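Long-range contacts in putative isocitrate dehydrogenase, NAD-dependent (Methylococcus capsulatus, PDB 6LKY), which probably catalyses the NAD-dependent oxidative decarboxylation of isocitrate with the help of a magnesium ion: residues L55-R59 and L84-L88; R62-K66 and M287-I291. The protein carries 1 engineered substitution. All coordinates share one frame. Residue numbers count along the deposited sequence, not the author numbering.

Contact 1 (L55-R59 and L84-L88). Engineered in segment 84-88: L88 (natural residue Phe).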
loop_
_atom_site.group_PDB
_atom_site.type_symbol
_atom_site.label_atom_id
_atom_site.label_comp_id
_atom_site.label_asym_id
_atom_site.label_seq_id
_atom_site.Cartn_x
_atom_site.Cartn_y
_atom_site.Cartn_z
ATOM N N LEU A 55 -28.113 12.132 -9.485
ATOM C CA LEU A 55 -28.196 12.145 -8.028
ATOM C C LEU A 55 -29.642 12.016 -7.556
ATOM O O LEU A 55 -29.940 11.250 -6.631
ATOM C CB LEU A 55 -27.572 13.434 -7.491
ATOM C CG LEU A 55 -26.361 13.329 -6.574
ATOM C CD1 LEU A 55 -26.019 14.715 -6.052
ATOM C CD2 LEU A 55 -26.632 12.357 -5.431
ATOM N N ASP A 56 -30.556 12.770 -8.182
ATOM C CA ASP A 56 -31.975 12.662 -7.847
ATOM C C ASP A 56 -32.467 11.230 -8.008
ATOM O O ASP A 56 -33.197 10.713 -7.153
ATOM C CB ASP A 56 -32.800 13.609 -8.728
ATOM C CG ASP A 56 -32.453 15.071 -8.507
ATOM O OD1 ASP A 56 -31.819 15.383 -7.478
ATOM O OD2 ASP A 56 -32.813 15.912 -9.365
ATOM N N SER A 57 -32.068 10.569 -9.101
ATOM C CA SER A 57 -32.477 9.189 -9.339
ATOM C C SER A 57 -31.965 8.262 -8.244
ATOM O O SER A 57 -32.705 7.392 -7.761
ATOM C CB SER A 57 -31.982 8.728 -10.711
ATOM O OG SER A 57 -32.056 7.317 -10.842
ATOM N N ILE A 58 -30.697 8.419 -7.845
ATOM C CA ILE A 58 -30.171 7.538 -6.805
ATOM C C ILE A 58 -30.871 7.800 -5.476
ATOM O O ILE A 58 -31.191 6.866 -4.735
ATOM C CB ILE A 58 -28.641 7.672 -6.662
ATOM C CG1 ILE A 58 -27.951 7.369 -7.990
ATOM C CG2 ILE A 58 -28.140 6.708 -5.577
ATOM C CD1 ILE A 58 -26.471 7.703 -8.015
ATOM N N ARG A 59 -31.136 9.066 -5.155
ATOM C CA ARG A 59 -31.806 9.333 -3.888
ATOM C C ARG A 59 -33.251 8.872 -3.900
ATOM O O ARG A 59 -33.807 8.575 -2.840
ATOM C CB ARG A 59 -31.705 10.805 -3.530
ATOM C CG ARG A 59 -30.292 11.185 -3.229
ATOM C CD ARG A 59 -30.201 12.382 -2.336
ATOM N NE ARG A 59 -29.901 13.577 -3.101
ATOM C CZ ARG A 59 -28.885 14.377 -2.821
ATOM N NH1 ARG A 59 -28.094 14.079 -1.801
ATOM N NH2 ARG A 59 -28.664 15.458 -3.556
ATOM N N LEU A 84 -20.288 10.860 -5.099
ATOM C CA LEU A 84 -21.455 10.013 -4.851
ATOM C C LEU A 84 -21.422 9.438 -3.436
ATOM O O LEU A 84 -22.406 9.542 -2.692
ATOM C CB LEU A 84 -21.511 8.888 -5.890
ATOM C CG LEU A 84 -22.507 8.886 -7.063
ATOM C CD1 LEU A 84 -23.321 10.162 -7.195
ATOM C CD2 LEU A 84 -21.782 8.588 -8.349
ATOM N N ARG A 85 -20.286 8.832 -3.043
ATOM C CA ARG A 85 -20.172 8.248 -1.705
ATOM C C ARG A 85 -20.497 9.270 -0.623
ATOM O O ARG A 85 -21.196 8.963 0.348
ATOM C CB ARG A 85 -18.760 7.694 -1.477
ATOM C CG ARG A 85 -18.395 6.512 -2.330
ATOM C CD ARG A 85 -16.894 6.342 -2.452
ATOM N NE ARG A 85 -16.590 5.172 -3.281
ATOM C CZ ARG A 85 -15.407 4.923 -3.832
ATOM N NH1 ARG A 85 -14.396 5.764 -3.647
ATOM N NH2 ARG A 85 -15.241 3.836 -4.574
ATOM N N GLN A 86 -20.004 10.495 -0.780
ATOM C CA GLN A 86 -20.198 11.515 0.250
ATOM C C GLN A 86 -21.595 12.127 0.213
ATOM O O GLN A 86 -22.198 12.349 1.269
ATOM C CB GLN A 86 -19.138 12.602 0.108
ATOM C CG GLN A 86 -17.743 12.072 0.411
ATOM C CD GLN A 86 -16.651 13.091 0.138
ATOM O OE1 GLN A 86 -16.860 14.068 -0.572
ATOM N NE2 GLN A 86 -15.473 12.849 0.688
ATOM N N ALA A 87 -22.118 12.411 -0.984
ATOM C CA ALA A 87 -23.452 12.996 -1.121
ATOM C C ALA A 87 -24.537 12.046 -0.619
ATOM O O ALA A 87 -25.561 12.494 -0.091
ATOM C CB ALA A 87 -23.712 13.373 -2.583
ATOM N N LEU A 88 -24.319 10.739 -0.745
ATOM C CA LEU A 88 -25.280 9.748 -0.288
ATOM C C LEU A 88 -24.930 9.167 1.077
ATOM O O LEU A 88 -25.609 8.245 1.527
ATOM C CB LEU A 88 -25.398 8.625 -1.316
ATOM C CG LEU A 88 -25.881 9.112 -2.679
ATOM C CD1 LEU A 88 -25.512 8.104 -3.766
ATOM C CD2 LEU A 88 -27.369 9.348 -2.597
HETATM O O HOH W 1 -26.183 15.079 0.774
#

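Contact 2 (R62-K66 and M287-I291)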
loop_
_atom_site.group_PDB
_atom_site.type_symbol
_atom_site.label_atom_id
_atom_site.label_comp_id
_atom_site.label_asym_id
_atom_site.label_seq_id
_atom_site.Cartn_x
_atom_site.Cartn_y
_atom_site.Cartn_z
ATOM N N ARG A 62 -32.580 4.609 -4.054
ATOM C CA ARG A 62 -31.777 4.186 -2.903
ATOM C C ARG A 62 -30.795 3.075 -3.271
ATOM O O ARG A 62 -30.010 2.672 -2.409
ATOM C CB ARG A 62 -32.609 3.700 -1.699
ATOM C CG ARG A 62 -33.645 4.685 -1.143
ATOM C CD ARG A 62 -33.217 6.159 -1.207
ATOM N NE ARG A 62 -32.211 6.563 -0.215
ATOM C CZ ARG A 62 -31.843 7.826 0.006
ATOM N NH1 ARG A 62 -32.409 8.815 -0.671
ATOM N NH2 ARG A 62 -30.923 8.112 0.918
ATOM N N ILE A 63 -30.821 2.553 -4.498
ATOM C CA ILE A 63 -29.913 1.498 -4.937
ATOM C C ILE A 63 -29.333 1.889 -6.290
ATOM O O ILE A 63 -30.056 2.358 -7.177
ATOM C CB ILE A 63 -30.612 0.124 -5.031
ATOM C CG1 ILE A 63 -31.378 -0.187 -3.744
ATOM C CG2 ILE A 63 -29.601 -0.974 -5.315
ATOM C CD1 ILE A 63 -30.473 -0.451 -2.550
ATOM N N CYS A 64 -28.028 1.684 -6.452
ATOM C CA CYS A 64 -27.330 2.091 -7.659
ATOM C C CYS A 64 -26.309 1.031 -8.041
ATOM O O CYS A 64 -25.626 0.467 -7.184
ATOM C CB CYS A 64 -26.658 3.463 -7.480
ATOM S SG CYS A 64 -25.793 4.075 -8.942
ATOM N N PHE A 65 -26.249 0.743 -9.334
ATOM C CA PHE A 65 -25.301 -0.180 -9.946
ATOM C C PHE A 65 -24.431 0.664 -10.873
ATOM O O PHE A 65 -24.937 1.232 -11.847
ATOM C CB PHE A 65 -26.059 -1.264 -10.703
ATOM C CG PHE A 65 -25.256 -2.483 -11.008
ATOM C CD1 PHE A 65 -24.482 -3.089 -10.033
ATOM C CD2 PHE A 65 -25.306 -3.051 -12.272
ATOM C CE1 PHE A 65 -23.755 -4.234 -10.329
ATOM C CE2 PHE A 65 -24.574 -4.186 -12.571
ATOM C CZ PHE A 65 -23.803 -4.780 -11.606
ATOM N N LYS A 66 -23.136 0.772 -10.567
ATOM C CA LYS A 66 -22.292 1.809 -11.158
ATOM C C LYS A 66 -21.042 1.199 -11.777
ATOM O O LYS A 66 -20.253 0.553 -11.086
ATOM C CB LYS A 66 -21.903 2.865 -10.113
ATOM C CG LYS A 66 -21.166 4.065 -10.708
ATOM C CD LYS A 66 -20.357 4.849 -9.657
ATOM C CE LYS A 66 -19.348 3.973 -8.934
ATOM N NZ LYS A 66 -18.180 3.538 -9.767
ATOM N N MET A 287 -25.131 -6.705 -4.772
ATOM C CA MET A 287 -26.339 -5.895 -4.841
ATOM C C MET A 287 -27.585 -6.757 -4.638
ATOM O O MET A 287 -28.484 -6.397 -3.867
ATOM C CB MET A 287 -26.398 -5.171 -6.187
ATOM C CG MET A 287 -27.577 -4.219 -6.336
ATOM S SD MET A 287 -27.493 -3.210 -7.833
ATOM C CE MET A 287 -27.645 -4.465 -9.112
ATOM N N LEU A 288 -27.649 -7.909 -5.315
ATOM C CA LEU A 288 -28.818 -8.780 -5.175
ATOM C C LEU A 288 -28.994 -9.225 -3.733
ATOM O O LEU A 288 -30.104 -9.177 -3.193
ATOM C CB LEU A 288 -28.710 -10.002 -6.098
ATOM C CG LEU A 288 -28.843 -9.743 -7.605
ATOM C CD1 LEU A 288 -29.172 -11.015 -8.376
ATOM C CD2 LEU A 288 -29.867 -8.663 -7.883
ATOM N N GLU A 289 -27.897 -9.615 -3.080
ATOM C CA GLU A 289 -27.976 -9.990 -1.673
ATOM C C GLU A 289 -28.506 -8.841 -0.825
ATOM O O GLU A 289 -29.388 -9.034 0.019
ATOM C CB GLU A 289 -26.608 -10.429 -1.164
ATOM C CG GLU A 289 -26.597 -10.731 0.321
ATOM C CD GLU A 289 -25.237 -10.497 0.945
ATOM O OE1 GLU A 289 -25.108 -9.541 1.740
ATOM O OE2 GLU A 289 -24.296 -11.260 0.628
ATOM N N HIS A 290 -27.979 -7.632 -1.040
ATOM C CA HIS A 290 -28.420 -6.485 -0.247
ATOM C C HIS A 290 -29.929 -6.237 -0.361
ATOM O O HIS A 290 -30.573 -5.865 0.624
ATOM C CB HIS A 290 -27.649 -5.233 -0.650
ATOM C CG HIS A 290 -27.962 -4.043 0.199
ATOM N ND1 HIS A 290 -27.433 -3.869 1.462
ATOM C CD2 HIS A 290 -28.763 -2.973 -0.027
ATOM C CE1 HIS A 290 -27.889 -2.737 1.973
ATOM N NE2 HIS A 290 -28.699 -2.175 1.091
ATOM N N ILE A 291 -30.504 -6.389 -1.555
ATOM C CA ILE A 291 -31.902 -6.015 -1.759
ATOM C C ILE A 291 -32.834 -7.192 -1.491
ATOM O O ILE A 291 -34.015 -7.154 -1.853
ATOM C CB ILE A 291 -32.132 -5.471 -3.180
ATOM C CG1 ILE A 291 -31.757 -6.532 -4.212
ATOM C CG2 ILE A 291 -31.356 -4.182 -3.388
ATOM C CD1 ILE A 291 -32.053 -6.119 -5.640
#

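Contact 1 (L55-R59 and L84-L88)
Two neighbouring helices of an alpha/beta enzyme meet here through largely apolar faces, the side chains of helix 52-61 packing against the C-terminal end of helix 80-87. The segments run in the same direction at a nearly constant spacing: CA of L55 lies 7.8 Å from CA of L84, and CA of R59 lies 7.5 Å from CA of L88. This spacing lets each segment offer the side chains of successive turns to the other. L55, I58 and R59 face L84, A87 and L88, the last just beyond the end of helix 80-87. L88, an engineered replacement of the natural Phe, sits between the three: its CD1 lies 3.5 Å from I58 CG2, and its CD2 lies 3.5 Å from R59 CG and 4.2 Å from L55 CD2. One turn earlier, L84 CD1 touches I58 CD1 at 4.1 Å and L55 CD2 at 4.3 Å, while the small A87 CB leaves room for L55 CD2 at 4.2 Å. At the solvent edge R59 lays its aliphatic CG on L88. Its NH1 is 3.4 Å from A87 O at too poor an angle for a hydrogen bond; water 1 links them instead, donating to A87 O (2.8 Å) and accepting a weak bond from R59 NH1 (3.4 Å). On the inner side L84 borders K66 and L69, both NAD-binding residues. With no direct hydrogen bond between the segments, cohesion here rests on apolar contact, and polarity enters only at its hydrated margin.

Contact 2 (R62-K66 and M287-I291)
A methionine reaching from a helix to an aromatic ring on a strand gives this contact its distinctive feature. M287 places its CE over one face of F65, 3.9 Å from the ring centroid and 26° off the ring normal, a CH-pi contact; the SD follows obliquely, 4.6 Å from the same centroid, making this a Met-aromatic pair. Farther along, I63 packs against the C-terminal end of the helix: its CG2 lies 4.0 Å from M287 CG, and its CD1 lies 3.9 Å from I291 CG2 and 4.0 Å from H290 CD2, at the edge of the imidazole. Alternation along the strand accounts in part for this: the CA-to-CB bond of I63 points to the helix, that of C64 away, and that of F65 sideways. The same strand carries K66, which contacts NAD and forms a salt bridge with E260. Strand 63-66 lies between the parallel strands 2-7 and 257-261, and helix 278-290 packs over it beside helix 13-26, whose I24 touches both F65 and M287.

In the fold
From the N terminus, the chain passes through 55-59, turns into 62-66, continues to 84-88 and reaches 287-291 much later. Contact 1 closes a loop of 24 residues containing strand 63-66; contact 2 closes one of 220 residues containing helix 80-87. Since the segments alternate, the loops cross rather than nest. The strand is their meeting point: I58 CD1 packs on C64 SG at 3.8 Å and L84 CD2 on K66 CD at 4.2 Å, on the side of the strand turned away from contact 2. Helices 52-61 and 80-87 are thus joined through strand 63-66 to helix 278-290, a layered alpha/beta principle in miniature.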